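Local atomic coordinates of ectonucleoside triphosphate diphosphohydrolase 4 (Homo sapiens, PDB entry 6WG5), a protein that belongs to the GDA1/CD39 family of nucleoside phosphatases, which is grouped with the actin-like ATPases. Residues 181-184 against 185-189; 249-252 against 253-257; 321-324 against 325-328; 372-376 against 377-381; 470-474 against 475-479. All blocks are in the same frame, centred on the assembly; numbering follows the deposited sequence.

Contact 1: residues 181-184 against 185-189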
loop_
_atom_site.group_PDB
_atom_site.type_symbol
_atom_site.label_atom_id
_atom_site.label_comp_id
_atom_site.label_asym_id
_atom_site.label_seq_id
_atom_site.Cartn_x
_atom_site.Cartn_y
_atom_site.Cartn_z
ATOM N N ILE A 181 -5.966 1.221 6.865
ATOM C CA ILE A 181 -6.865 0.602 7.836
ATOM C C ILE A 181 -6.491 -0.858 8.045
ATOM O O ILE A 181 -6.505 -1.367 9.173
ATOM C CB ILE A 181 -8.329 0.749 7.377
ATOM C CG1 ILE A 181 -8.758 2.218 7.413
ATOM C CG2 ILE A 181 -9.263 -0.093 8.253
ATOM C CD1 ILE A 181 -10.102 2.480 6.756
ATOM N N GLY A 182 -6.151 -1.557 6.961
ATOM C CA GLY A 182 -5.863 -2.977 7.068
ATOM C C GLY A 182 -4.709 -3.270 8.007
ATOM O O GLY A 182 -4.805 -4.140 8.877
ATOM N N ILE A 183 -3.599 -2.548 7.847
ATOM C CA ILE A 183 -2.415 -2.844 8.649
ATOM C C ILE A 183 -2.657 -2.483 10.109
ATOM O O ILE A 183 -2.318 -3.252 11.015
ATOM C CB ILE A 183 -1.178 -2.122 8.080
ATOM C CG1 ILE A 183 0.075 -2.574 8.832
ATOM C CG2 ILE A 183 -1.336 -0.602 8.162
ATOM C CD1 ILE A 183 1.366 -1.967 8.322
ATOM N N ASN A 184 -3.249 -1.316 10.366
ATOM C CA ASN A 184 -3.469 -0.898 11.744
ATOM C C ASN A 184 -4.485 -1.789 12.439
ATOM O O ASN A 184 -4.424 -1.962 13.661
ATOM C CB ASN A 184 -3.919 0.559 11.788
ATOM C CG ASN A 184 -2.770 1.522 11.603
ATOM O OD1 ASN A 184 -2.050 1.832 12.552
ATOM N ND2 ASN A 184 -2.582 1.993 10.373
ATOM N N PHE A 185 -5.418 -2.365 11.685
ATOM C CA PHE A 185 -6.390 -3.268 12.287
ATOM C C PHE A 185 -5.711 -4.525 12.815
ATOM O O PHE A 185 -5.878 -4.887 13.986
ATOM C CB PHE A 185 -7.472 -3.621 11.271
ATOM C CG PHE A 185 -8.541 -4.509 11.822
ATOM C CD1 PHE A 185 -9.435 -4.032 12.762
ATOM C CD2 PHE A 185 -8.652 -5.823 11.402
ATOM C CE1 PHE A 185 -10.422 -4.845 13.274
ATOM C CE2 PHE A 185 -9.636 -6.641 11.910
ATOM C CZ PHE A 185 -10.525 -6.152 12.849
ATOM N N VAL A 186 -4.933 -5.204 11.968
ATOM C CA VAL A 186 -4.258 -6.423 12.408
ATOM C C VAL A 186 -3.266 -6.112 13.518
ATOM O O VAL A 186 -3.039 -6.941 14.408
ATOM C CB VAL A 186 -3.570 -7.129 11.219
ATOM C CG1 VAL A 186 -4.599 -7.553 10.184
ATOM C CG2 VAL A 186 -2.512 -6.234 10.587
ATOM N N LEU A 187 -2.662 -4.923 13.493
ATOM C CA LEU A 187 -1.767 -4.513 14.568
ATOM C C LEU A 187 -2.512 -4.134 15.841
ATOM O O LEU A 187 -1.863 -3.859 16.856
ATOM C CB LEU A 187 -0.902 -3.335 14.112
ATOM C CG LEU A 187 0.132 -3.621 13.019
ATOM C CD1 LEU A 187 0.906 -2.355 12.691
ATOM C CD2 LEU A 187 1.089 -4.728 13.427
ATOM N N GLY A 188 -3.843 -4.106 15.812
ATOM C CA GLY A 188 -4.618 -3.829 17.004
ATOM C C GLY A 188 -4.708 -2.373 17.389
ATOM O O GLY A 188 -5.067 -2.069 18.532
ATOM N N ARG A 189 -4.405 -1.455 16.473
ATOM C CA ARG A 189 -4.373 -0.036 16.802
ATOM C C ARG A 189 -5.758 0.582 16.915
ATOM O O ARG A 189 -5.870 1.724 17.374
ATOM C CB ARG A 189 -3.555 0.720 15.753
ATOM C CG ARG A 189 -2.160 0.146 15.544
ATOM C CD ARG A 189 -1.381 0.075 16.850
ATOM N NE ARG A 189 -0.084 -0.569 16.680
ATOM C CZ ARG A 189 1.037 0.064 16.351
ATOM N NH1 ARG A 189 1.033 1.373 16.147
ATOM N NH2 ARG A 189 2.166 -0.617 16.224
#
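The backbone of I181 to I183 runs helically into F185 to L187 through i to i+4 bonds, F185 N to I181 O (2.9 Å), V186 N to G182 O (3.3 Å) and L187 N to I183 O (3.0 Å), before helix 172-186 unwinds in a Schellman motif. There G188, with positive phi (79°), gives its N to F185 O, and R189 N reaches back to N184 O at 2.9 Å. On one flank I183 and L187 lie side by side, I183 CG1 meeting L187 CD1 at 4.0 Å; both side chains also touch Y382 of strand 381-385. On another, the CG of R189 comes within 3.4 Å of N184 OD1, the arginine chain then bending at chi2 (-55°) to carry its guanidinium off at 79° to the amide plane. The polar ends are held elsewhere: N184 OD1 accepts from A220 N, N184 ND2 donates to W180 O, and R189 NH1 forms a salt bridge with E380 and also bonds R218 O. I183 O, N184 O and F185 O are thus bonded within the helix end and its turn, V186 O is taken by R22, and E380 probably offsets the buried charge of R189.

Contact 2: residues 249-252 against 253-257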
loop_
_atom_site.group_PDB
_atom_site.type_symbol
_atom_site.label_atom_id
_atom_site.label_comp_id
_atom_site.label_asym_id
_atom_site.label_seq_id
_atom_site.Cartn_x
_atom_site.Cartn_y
_atom_site.Cartn_z
ATOM N N GLU A 249 -6.601 23.695 -0.677
ATOM C CA GLU A 249 -7.278 23.036 -1.790
ATOM C C GLU A 249 -6.527 21.781 -2.214
ATOM O O GLU A 249 -7.142 20.746 -2.497
ATOM C CB GLU A 249 -7.422 23.999 -2.969
ATOM C CG GLU A 249 -8.208 25.264 -2.653
ATOM C CD GLU A 249 -9.604 24.974 -2.136
ATOM O OE1 GLU A 249 -10.198 23.958 -2.553
ATOM O OE2 GLU A 249 -10.106 25.762 -1.305
ATOM N N VAL A 250 -5.197 21.855 -2.265
ATOM C CA VAL A 250 -4.396 20.675 -2.574
ATOM C C VAL A 250 -4.515 19.647 -1.456
ATOM O O VAL A 250 -4.691 18.450 -1.710
ATOM C CB VAL A 250 -2.932 21.083 -2.824
ATOM C CG1 VAL A 250 -2.010 19.862 -2.841
ATOM C CG2 VAL A 250 -2.818 21.854 -4.133
ATOM N N ALA A 251 -4.423 20.096 -0.202
ATOM C CA ALA A 251 -4.447 19.169 0.925
ATOM C C ALA A 251 -5.801 18.481 1.049
ATOM O O ALA A 251 -5.872 17.310 1.441
ATOM C CB ALA A 251 -4.097 19.905 2.216
ATOM N N LYS A 252 -6.889 19.191 0.737
ATOM C CA LYS A 252 -8.211 18.569 0.730
ATOM C C LYS A 252 -8.182 17.244 -0.023
ATOM O O LYS A 252 -8.721 16.234 0.442
ATOM C CB LYS A 252 -9.237 19.505 0.087
ATOM C CG LYS A 252 -9.789 20.602 0.983
ATOM C CD LYS A 252 -10.807 21.442 0.217
ATOM C CE LYS A 252 -11.429 22.530 1.080
ATOM N NZ LYS A 252 -10.444 23.566 1.487
ATOM N N ASN A 253 -7.542 17.236 -1.193
ATOM C CA ASN A 253 -7.546 16.066 -2.058
ATOM C C ASN A 253 -6.631 14.958 -1.557
ATOM O O ASN A 253 -6.771 13.813 -2.000
ATOM C CB ASN A 253 -7.132 16.475 -3.471
ATOM C CG ASN A 253 -7.597 15.489 -4.523
ATOM O OD1 ASN A 253 -8.710 14.965 -4.450
ATOM N ND2 ASN A 253 -6.742 15.226 -5.505
ATOM N N LEU A 254 -5.702 15.265 -0.651
ATOM C CA LEU A 254 -4.762 14.282 -0.126
ATOM C C LEU A 254 -5.084 13.874 1.305
ATOM O O LEU A 254 -4.315 13.121 1.912
ATOM C CB LEU A 254 -3.335 14.828 -0.197
ATOM C CG LEU A 254 -2.872 15.301 -1.574
ATOM C CD1 LEU A 254 -1.443 15.810 -1.495
ATOM C CD2 LEU A 254 -2.993 14.185 -2.606
ATOM N N LEU A 255 -6.196 14.349 1.858
ATOM C CA LEU A 255 -6.598 14.033 3.219
ATOM C C LEU A 255 -7.952 13.342 3.204
ATOM O O LEU A 255 -8.862 13.750 2.477
ATOM C CB LEU A 255 -6.669 15.298 4.082
ATOM C CG LEU A 255 -5.331 15.978 4.381
ATOM C CD1 LEU A 255 -5.555 17.345 5.005
ATOM C CD2 LEU A 255 -4.477 15.108 5.293
ATOM N N ALA A 256 -8.074 12.287 4.006
ATOM C CA ALA A 256 -9.320 11.552 4.166
ATOM C C ALA A 256 -9.746 11.619 5.625
ATOM O O ALA A 256 -8.938 11.361 6.524
ATOM C CB ALA A 256 -9.163 10.095 3.723
ATOM N N GLU A 257 -11.006 11.975 5.855
ATOM C CA GLU A 257 -11.577 12.044 7.194
ATOM C C GLU A 257 -12.771 11.106 7.256
ATOM O O GLU A 257 -13.754 11.300 6.533
ATOM C CB GLU A 257 -11.984 13.475 7.539
ATOM C CG GLU A 257 -10.812 14.345 7.950
ATOM C CD GLU A 257 -11.043 15.816 7.677
ATOM O OE1 GLU A 257 -10.187 16.432 7.007
ATOM O OE2 GLU A 257 -12.080 16.353 8.122
#
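A251, K252 and N253 carry the last turn of helix 245-254, where the chain passes from helix straight into strand 255-259, an outermost strand of the six-stranded mixed sheet. The three clear bonds here are of i to i+3 type: L254 N meets A251 O at 2.9 Å from well above the carbonyl plane, while N253 N to V250 O and L255 N to K252 O are both weak. Of the three residues, A251 is the buried one. Its CB packs against L255 CD1 at 4.1 Å, and F242 and Y370 also touch it. The leucine is placed by its first torsion (chi1 -68°), which sets CG opposite the carbonyl carbon and brings it against A251 O. N253 lies at the surface, with its CB 3.6 Å from V250 O and its amide directed off the helix. L254 sends its side chain back along the helix toward V250, and its backbone is hydrogen-bonded to V275 of strand 270-279. K252 instead runs back along the exposed flank. Its chain is extended until chi4 (66°), where it turns to bring NZ to 3.6 Å from OE2 of E249, a salt bridge to a poorly ordered carboxylate.

Contact 3: residues 321-324 against 325-328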
loop_
_atom_site.group_PDB
_atom_site.type_symbol
_atom_site.label_atom_id
_atom_site.label_comp_id
_atom_site.label_asym_id
_atom_site.label_seq_id
_atom_site.Cartn_x
_atom_site.Cartn_y
_atom_site.Cartn_z
ATOM N N CYS A 321 25.795 4.768 -10.290
ATOM C CA CYS A 321 24.638 4.045 -9.788
ATOM C C CYS A 321 24.618 2.585 -10.222
ATOM O O CYS A 321 23.605 1.906 -10.025
ATOM C CB CYS A 321 23.356 4.740 -10.249
ATOM S SG CYS A 321 23.126 6.387 -9.543
ATOM N N LEU A 322 25.704 2.088 -10.812
ATOM C CA LEU A 322 25.803 0.689 -11.190
ATOM C C LEU A 322 26.949 0.023 -10.438
ATOM O O LEU A 322 27.918 0.691 -10.061
ATOM C CB LEU A 322 26.028 0.527 -12.700
ATOM C CG LEU A 322 24.797 0.721 -13.587
ATOM C CD1 LEU A 322 25.202 0.749 -15.051
ATOM C CD2 LEU A 322 23.764 -0.373 -13.341
ATOM N N PRO A 323 26.867 -1.287 -10.201
ATOM C CA PRO A 323 27.962 -1.978 -9.512
ATOM C C PRO A 323 29.288 -1.780 -10.232
ATOM O O PRO A 323 29.337 -1.577 -11.447
ATOM C CB PRO A 323 27.529 -3.447 -9.535
ATOM C CG PRO A 323 26.062 -3.417 -9.723
ATOM C CD PRO A 323 25.762 -2.199 -10.536
ATOM N N LEU A 324 30.370 -1.852 -9.464
ATOM C CA LEU A 324 31.697 -1.620 -10.017
ATOM C C LEU A 324 32.000 -2.608 -11.139
ATOM O O LEU A 324 31.868 -3.823 -10.969
ATOM C CB LEU A 324 32.746 -1.739 -8.912
ATOM C CG LEU A 324 34.202 -1.526 -9.331
ATOM C CD1 LEU A 324 34.462 -0.065 -9.667
ATOM C CD2 LEU A 324 35.129 -1.994 -8.227
ATOM N N ASP A 325 32.406 -2.072 -12.291
ATOM C CA ASP A 325 32.926 -2.813 -13.445
ATOM C C ASP A 325 31.853 -3.545 -14.240
ATOM O O ASP A 325 32.199 -4.283 -15.177
ATOM C CB ASP A 325 34.004 -3.828 -13.046
ATOM C CG ASP A 325 35.307 -3.166 -12.640
ATOM O OD1 ASP A 325 35.527 -1.994 -13.016
ATOM O OD2 ASP A 325 36.117 -3.823 -11.952
ATOM N N ILE A 326 30.569 -3.378 -13.916
ATOM C CA ILE A 326 29.524 -3.940 -14.760
ATOM C C ILE A 326 29.446 -3.144 -16.056
ATOM O O ILE A 326 29.650 -1.923 -16.079
ATOM C CB ILE A 326 28.161 -3.947 -14.043
ATOM C CG1 ILE A 326 27.163 -4.808 -14.823
ATOM C CG2 ILE A 326 27.616 -2.526 -13.906
ATOM C CD1 ILE A 326 25.824 -4.995 -14.128
ATOM N N LYS A 327 29.140 -3.837 -17.146
ATOM C CA LYS A 327 28.962 -3.208 -18.447
ATOM C C LYS A 327 27.490 -3.294 -18.832
ATOM O O LYS A 327 26.934 -4.391 -18.940
ATOM C CB LYS A 327 29.856 -3.869 -19.495
ATOM C CG LYS A 327 31.338 -3.687 -19.190
ATOM C CD LYS A 327 32.234 -4.413 -20.175
ATOM C CE LYS A 327 33.697 -4.254 -19.787
ATOM N NZ LYS A 327 34.626 -4.764 -20.833
ATOM N N ASP A 328 26.866 -2.133 -19.015
ATOM C CA ASP A 328 25.458 -2.020 -19.359
ATOM C C ASP A 328 25.338 -1.119 -20.578
ATOM O O ASP A 328 26.296 -0.447 -20.973
ATOM C CB ASP A 328 24.643 -1.463 -18.178
ATOM C CG ASP A 328 23.144 -1.617 -18.369
ATOM O OD1 ASP A 328 22.724 -2.547 -19.090
ATOM O OD2 ASP A 328 22.383 -0.810 -17.789
#
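L322 reaches across to I326 and D328, and its side chain can be traced atom by atom. CB lies 3.6 Å from I326 CG2, the closest approach between the two residues. The next atom, CG, is still beside that methyl, at 4.3 Å. CD1 stays near I326 CG2 and also rests 3.9 Å from D328 CB; the leucine and the aspartate cross there at about a right angle. The other branch, CD2, lies 4.5 Å from I326 CG2. The side chain as a whole also touches R287 of helix 283-296. These contacts are brought together by a type II beta turn from P323 to I326, with L324 and D325 at its corners and D325 in the positive-phi position (75°). I326 N closes it on P323 O at 3.3 Å; the N-H is fairly straight, but the donor sits above the carbonyl plane, 43° out of it. The turn leads from the loop after strand 317-319 into strand 327-332. I326 CG2 also touches the proline ring at P323 CD (3.9 Å), so this methyl meets both L322 and P323, while W418 of helix 418-427 touches both P323 and I326. At the corner the side chains of L324 and D325 lie side by side, pointing the same way. D328 directs OD1 to a salt bridge with K440, and C321, at the start of the segment, is joined to C348 by a disulfide.

Contact 4: residues 372-376 against 377-381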
loop_
_atom_site.group_PDB
_atom_site.type_symbol
_atom_site.label_atom_id
_atom_site.label_comp_id
_atom_site.label_asym_id
_atom_site.label_seq_id
_atom_site.Cartn_x
_atom_site.Cartn_y
_atom_site.Cartn_z
ATOM N N PRO A 372 1.663 16.949 4.977
ATOM C CA PRO A 372 1.441 17.455 6.325
ATOM C C PRO A 372 2.626 17.135 7.213
ATOM O O PRO A 372 3.323 16.125 7.006
ATOM C CB PRO A 372 0.179 16.709 6.783
ATOM C CG PRO A 372 -0.424 16.131 5.561
ATOM C CD PRO A 372 0.698 15.898 4.620
ATOM N N PRO A 373 2.888 17.961 8.222
ATOM C CA PRO A 373 4.034 17.696 9.095
ATOM C C PRO A 373 3.885 16.357 9.800
ATOM O O PRO A 373 2.789 15.959 10.196
ATOM C CB PRO A 373 4.004 18.865 10.086
ATOM C CG PRO A 373 2.578 19.307 10.101
ATOM C CD PRO A 373 2.083 19.099 8.701
ATOM N N ILE A 374 5.005 15.656 9.944
ATOM C CA ILE A 374 5.055 14.380 10.649
ATOM C C ILE A 374 5.694 14.612 12.010
ATOM O O ILE A 374 6.763 15.228 12.108
ATOM C CB ILE A 374 5.839 13.326 9.849
ATOM C CG1 ILE A 374 5.141 13.036 8.516
ATOM C CG2 ILE A 374 5.989 12.039 10.660
ATOM C CD1 ILE A 374 5.960 12.169 7.569
ATOM N N HIS A 375 5.038 14.120 13.062
ATOM C CA HIS A 375 5.589 14.168 14.414
ATOM C C HIS A 375 6.634 13.062 14.524
ATOM O O HIS A 375 6.393 11.975 15.056
ATOM C CB HIS A 375 4.477 14.012 15.443
ATOM C CG HIS A 375 4.851 14.477 16.816
ATOM N ND1 HIS A 375 4.093 14.186 17.930
ATOM C CD2 HIS A 375 5.894 15.221 17.253
ATOM C CE1 HIS A 375 4.658 14.726 18.996
ATOM N NE2 HIS A 375 5.752 15.359 18.612
ATOM N N PHE A 376 7.827 13.351 13.998
ATOM C CA PHE A 376 8.847 12.316 13.863
ATOM C C PHE A 376 9.206 11.699 15.211
ATOM O O PHE A 376 9.376 10.480 15.315
ATOM C CB PHE A 376 10.095 12.891 13.186
ATOM C CG PHE A 376 9.917 13.160 11.716
ATOM C CD1 PHE A 376 9.636 12.125 10.836
ATOM C CD2 PHE A 376 10.039 14.443 11.212
ATOM C CE1 PHE A 376 9.473 12.370 9.485
ATOM C CE2 PHE A 376 9.878 14.693 9.862
ATOM C CZ PHE A 376 9.596 13.655 8.998
ATOM N N GLN A 377 9.323 12.521 16.255
ATOM C CA GLN A 377 9.710 11.995 17.559
ATOM C C GLN A 377 8.658 11.059 18.144
ATOM O O GLN A 377 8.980 10.272 19.039
ATOM C CB GLN A 377 9.990 13.142 18.536
ATOM C CG GLN A 377 8.856 14.152 18.686
ATOM C CD GLN A 377 9.035 15.374 17.801
ATOM O OE1 GLN A 377 9.428 15.264 16.638
ATOM N NE2 GLN A 377 8.750 16.549 18.354
ATOM N N ASN A 378 7.415 11.118 17.658
ATOM C CA ASN A 378 6.332 10.256 18.139
ATOM C C ASN A 378 5.571 9.701 16.930
ATOM O O ASN A 378 4.438 10.096 16.652
ATOM C CB ASN A 378 5.404 11.021 19.083
ATOM C CG ASN A 378 4.264 10.165 19.593
ATOM O OD1 ASN A 378 4.285 8.943 19.455
ATOM N ND2 ASN A 378 3.264 10.802 20.187
ATOM N N SER A 379 6.201 8.772 16.214
ATOM C CA SER A 379 5.596 8.177 15.030
ATOM C C SER A 379 6.279 6.846 14.744
ATOM O O SER A 379 7.311 6.512 15.333
ATOM C CB SER A 379 5.705 9.111 13.823
ATOM O OG SER A 379 7.050 9.244 13.401
ATOM N N GLU A 380 5.679 6.085 13.829
ATOM C CA GLU A 380 6.254 4.833 13.356
ATOM C C GLU A 380 5.706 4.549 11.965
ATOM O O GLU A 380 4.570 4.912 11.647
ATOM C CB GLU A 380 5.951 3.667 14.305
ATOM C CG GLU A 380 4.471 3.368 14.476
ATOM C CD GLU A 380 4.209 2.280 15.501
ATOM O OE1 GLU A 380 4.742 1.162 15.333
ATOM O OE2 GLU A 380 3.473 2.546 16.479
ATOM N N PHE A 381 6.528 3.899 11.143
ATOM C CA PHE A 381 6.167 3.582 9.769
ATOM C C PHE A 381 6.607 2.166 9.437
ATOM O O PHE A 381 7.602 1.666 9.967
ATOM C CB PHE A 381 6.815 4.550 8.769
ATOM C CG PHE A 381 6.107 5.869 8.648
ATOM C CD1 PHE A 381 5.279 6.126 7.567
ATOM C CD2 PHE A 381 6.274 6.852 9.608
ATOM C CE1 PHE A 381 4.629 7.342 7.446
ATOM C CE2 PHE A 381 5.627 8.069 9.492
ATOM C CZ PHE A 381 4.803 8.313 8.410
HETATM O O HOH W 1 8.825 16.678 13.887
#
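H375 and N378 are joined by the main polar bond of this loop: N378 N donates to H375 O at 2.9 Å, the donor standing 51° out of the carbonyl plane. One residue on, S379 OG lies 3.3 Å from F376 O and is hydrogen-bonded to Y463 OH. A water donates to I374 O at 3.1 Å; its second bond, to Q377 OE1, is doubtful, because the Q377 side chain is modelled too close to the H375 ring. The amide of N378 is occupied elsewhere, with OD1 bound by R218.

Aromatic contacts come next. N378 CB sits over one face of the H375 imidazole, 4.0 Å from its centroid and 28° off the normal, in a CH-pi contact that the anti placement of the ring relative to the histidine's own backbone N (chi1 -161°) makes possible. Within the first segment, I374 CB lies over a face of the F376 ring, offset toward its rim.

Apolar packing joins I374 to F381. The two approach from opposite directions, I374 CD1 coming to 4.1 Å from F381 CZ. F459 meets both F376 and F381 edge-to-face, so the two rings share one aromatic partner.

The weak bond from F376 N to I374 O (2.9 Å) makes H375 the centre of an inverse gamma turn. Overlapping the turn from H375 to N378, it forms a compact bend leading the chain into strand 381-385 of the central mixed sheet.

Contact 5: residues 470-474 against 475-479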
loop_
_atom_site.group_PDB
_atom_site.type_symbol
_atom_site.label_atom_id
_atom_site.label_comp_id
_atom_site.label_asym_id
_atom_site.label_seq_id
_atom_site.Cartn_x
_atom_site.Cartn_y
_atom_site.Cartn_z
ATOM N N LEU A 470 7.878 -7.425 4.452
ATOM C CA LEU A 470 7.069 -7.938 3.357
ATOM C C LEU A 470 5.655 -8.276 3.794
ATOM O O LEU A 470 4.724 -8.180 2.986
ATOM C CB LEU A 470 7.729 -9.186 2.758
ATOM C CG LEU A 470 7.610 -9.403 1.248
ATOM C CD1 LEU A 470 8.143 -8.212 0.453
ATOM C CD2 LEU A 470 8.356 -10.669 0.860
ATOM N N GLN A 471 5.475 -8.652 5.057
ATOM C CA GLN A 471 4.167 -8.999 5.585
ATOM C C GLN A 471 4.128 -8.635 7.062
ATOM O O GLN A 471 5.147 -8.292 7.668
ATOM C CB GLN A 471 3.861 -10.483 5.362
ATOM C CG GLN A 471 4.987 -11.426 5.746
ATOM C CD GLN A 471 4.748 -12.840 5.256
ATOM O OE1 GLN A 471 4.022 -13.059 4.285
ATOM N NE2 GLN A 471 5.356 -13.812 5.928
ATOM N N VAL A 472 2.930 -8.700 7.636
ATOM C CA VAL A 472 2.699 -8.367 9.036
ATOM C C VAL A 472 2.050 -9.568 9.704
ATOM O O VAL A 472 1.064 -10.112 9.193
ATOM C CB VAL A 472 1.819 -7.113 9.186
ATOM C CG1 VAL A 472 1.673 -6.737 10.652
ATOM C CG2 VAL A 472 2.412 -5.958 8.400
ATOM N N TYR A 473 2.599 -9.978 10.846
ATOM C CA TYR A 473 2.150 -11.190 11.528
ATOM C C TYR A 473 2.071 -12.355 10.545
ATOM O O TYR A 473 1.131 -13.153 10.557
ATOM C CB TYR A 473 0.812 -10.955 12.233
ATOM C CG TYR A 473 0.888 -9.940 13.359
ATOM C CD1 TYR A 473 2.067 -9.748 14.071
ATOM C CD2 TYR A 473 -0.214 -9.171 13.707
ATOM C CE1 TYR A 473 2.145 -8.824 15.095
ATOM C CE2 TYR A 473 -0.143 -8.243 14.734
ATOM C CZ TYR A 473 1.040 -8.075 15.422
ATOM O OH TYR A 473 1.125 -7.156 16.445
ATOM N N ASP A 474 3.078 -12.438 9.673
ATOM C CA ASP A 474 3.246 -13.552 8.742
ATOM C C ASP A 474 2.091 -13.650 7.750
ATOM O O ASP A 474 1.768 -14.736 7.264
ATOM C CB ASP A 474 3.420 -14.876 9.492
ATOM C CG ASP A 474 4.713 -14.929 10.287
ATOM O OD1 ASP A 474 5.784 -15.081 9.663
ATOM O OD2 ASP A 474 4.658 -14.818 11.531
ATOM N N LYS A 475 1.471 -12.516 7.425
ATOM C CA LYS A 475 0.407 -12.471 6.433
ATOM C C LYS A 475 0.513 -11.182 5.634
ATOM O O LYS A 475 0.850 -10.129 6.182
ATOM C CB LYS A 475 -0.980 -12.567 7.084
ATOM C CG LYS A 475 -1.252 -13.897 7.769
ATOM C CD LYS A 475 -2.682 -13.980 8.279
ATOM C CE LYS A 475 -2.914 -15.250 9.085
ATOM N NZ LYS A 475 -4.279 -15.295 9.680
ATOM N N GLU A 476 0.228 -11.276 4.338
ATOM C CA GLU A 476 0.220 -10.102 3.477
ATOM C C GLU A 476 -0.789 -9.077 3.989
ATOM O O GLU A 476 -1.775 -9.416 4.647
ATOM C CB GLU A 476 -0.115 -10.514 2.040
ATOM C CG GLU A 476 -0.297 -9.367 1.054
ATOM C CD GLU A 476 -0.787 -9.841 -0.303
ATOM O OE1 GLU A 476 -1.176 -11.024 -0.418
ATOM O OE2 GLU A 476 -0.789 -9.028 -1.254
ATOM N N VAL A 477 -0.528 -7.808 3.685
ATOM C CA VAL A 477 -1.459 -6.736 4.021
ATOM C C VAL A 477 -2.573 -6.721 2.981
ATOM O O VAL A 477 -2.321 -6.522 1.789
ATOM C CB VAL A 477 -0.745 -5.379 4.085
ATOM C CG1 VAL A 477 -1.748 -4.257 4.363
ATOM C CG2 VAL A 477 0.337 -5.399 5.152
ATOM N N GLN A 478 -3.806 -6.928 3.434
ATOM C CA GLN A 478 -4.974 -6.936 2.562
ATOM C C GLN A 478 -5.661 -5.581 2.666
ATOM O O GLN A 478 -6.324 -5.295 3.669
ATOM C CB GLN A 478 -5.943 -8.053 2.952
ATOM C CG GLN A 478 -5.296 -9.380 3.318
ATOM C CD GLN A 478 -4.644 -10.063 2.133
ATOM O OE1 GLN A 478 -4.607 -9.521 1.030
ATOM N NE2 GLN A 478 -4.126 -11.266 2.358
ATOM N N TRP A 479 -5.513 -4.743 1.637
ATOM C CA TRP A 479 -6.319 -3.526 1.601
ATOM C C TRP A 479 -7.798 -3.866 1.516
ATOM O O TRP A 479 -8.642 -3.076 1.955
ATOM C CB TRP A 479 -5.900 -2.618 0.439
ATOM C CG TRP A 479 -6.263 -3.101 -0.945
ATOM C CD1 TRP A 479 -5.432 -3.698 -1.846
ATOM C CD2 TRP A 479 -7.543 -3.004 -1.587
ATOM N NE1 TRP A 479 -6.113 -3.984 -3.004
ATOM C CE2 TRP A 479 -7.410 -3.569 -2.871
ATOM C CE3 TRP A 479 -8.788 -2.498 -1.199
ATOM C CZ2 TRP A 479 -8.474 -3.643 -3.766
ATOM C CZ3 TRP A 479 -9.842 -2.574 -2.092
ATOM C CH2 TRP A 479 -9.678 -3.141 -3.360
#
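V472 and K475 close a type I' beta turn, a hairpin-like corner at the surface in the loop that connects strand 466-468 to helix 479-487. They make a single antiparallel hydrogen-bonded pair with CA atoms 5.4 Å apart. V472 N donates to K475 O at 2.9 Å, and K475 N returns to V472 O at 3.0 Å. The second bond is less straight, and its donor lies 60° out of the carbonyl plane. Y473 and D474 hold the corner, both with positive phi (49° and 63°), as this turn type requires.

Beyond the bridge, the side chains of V472 and V477 cross obliquely, V472 CG2 and V477 CG2 touching at 3.9 Å. The other methyl of V472, CG1, lies over one face of the Y473 ring, offset toward its rim. V472 is buried; I183 of helix 172-186 and L187 just beyond that helix pack against it. The preceding residue, Q471, has its CB near K475 O.

K475 and D474 both reach helix 18-28. K475 leaves the turn as a fully extended chain and touches R26, its NZ lying close to R77 NH2. D474 touches Y23 and V27 of the same helix.

The two ends of the turn are thus locked by reciprocal backbone bonds, leaving the side chains to bind this corner to its surroundings, for V472 through apolar packing. The nearness of K475 to R77 places like charges together and may lower the proton affinity of the lysine amine.

How the contacts relate
Along the chain the contacts follow in series from 1 to 5. Contacts 1 and 5 are neighbours, with centres about 10 Å apart, and contact 1 is also tied to contact 4 by a salt bridge. Contact 4 in turn touches contact 2, where L255 CD2 meets P372 CG. Contacts 2 and 4 include residues of strands 255-259 and 381-385 of one mixed sheet, contact 5 follows its strand 466-468, and contact 1 packs on strand 381-385 through Y382. These four form one linked set round the six-stranded sheet. Contact 3 belongs to a distant part of the chain, at edge strand 327-332 of a separate three-stranded sheet, about 41 Å from contact 1 between centres and on the opposite side of the chain's centre.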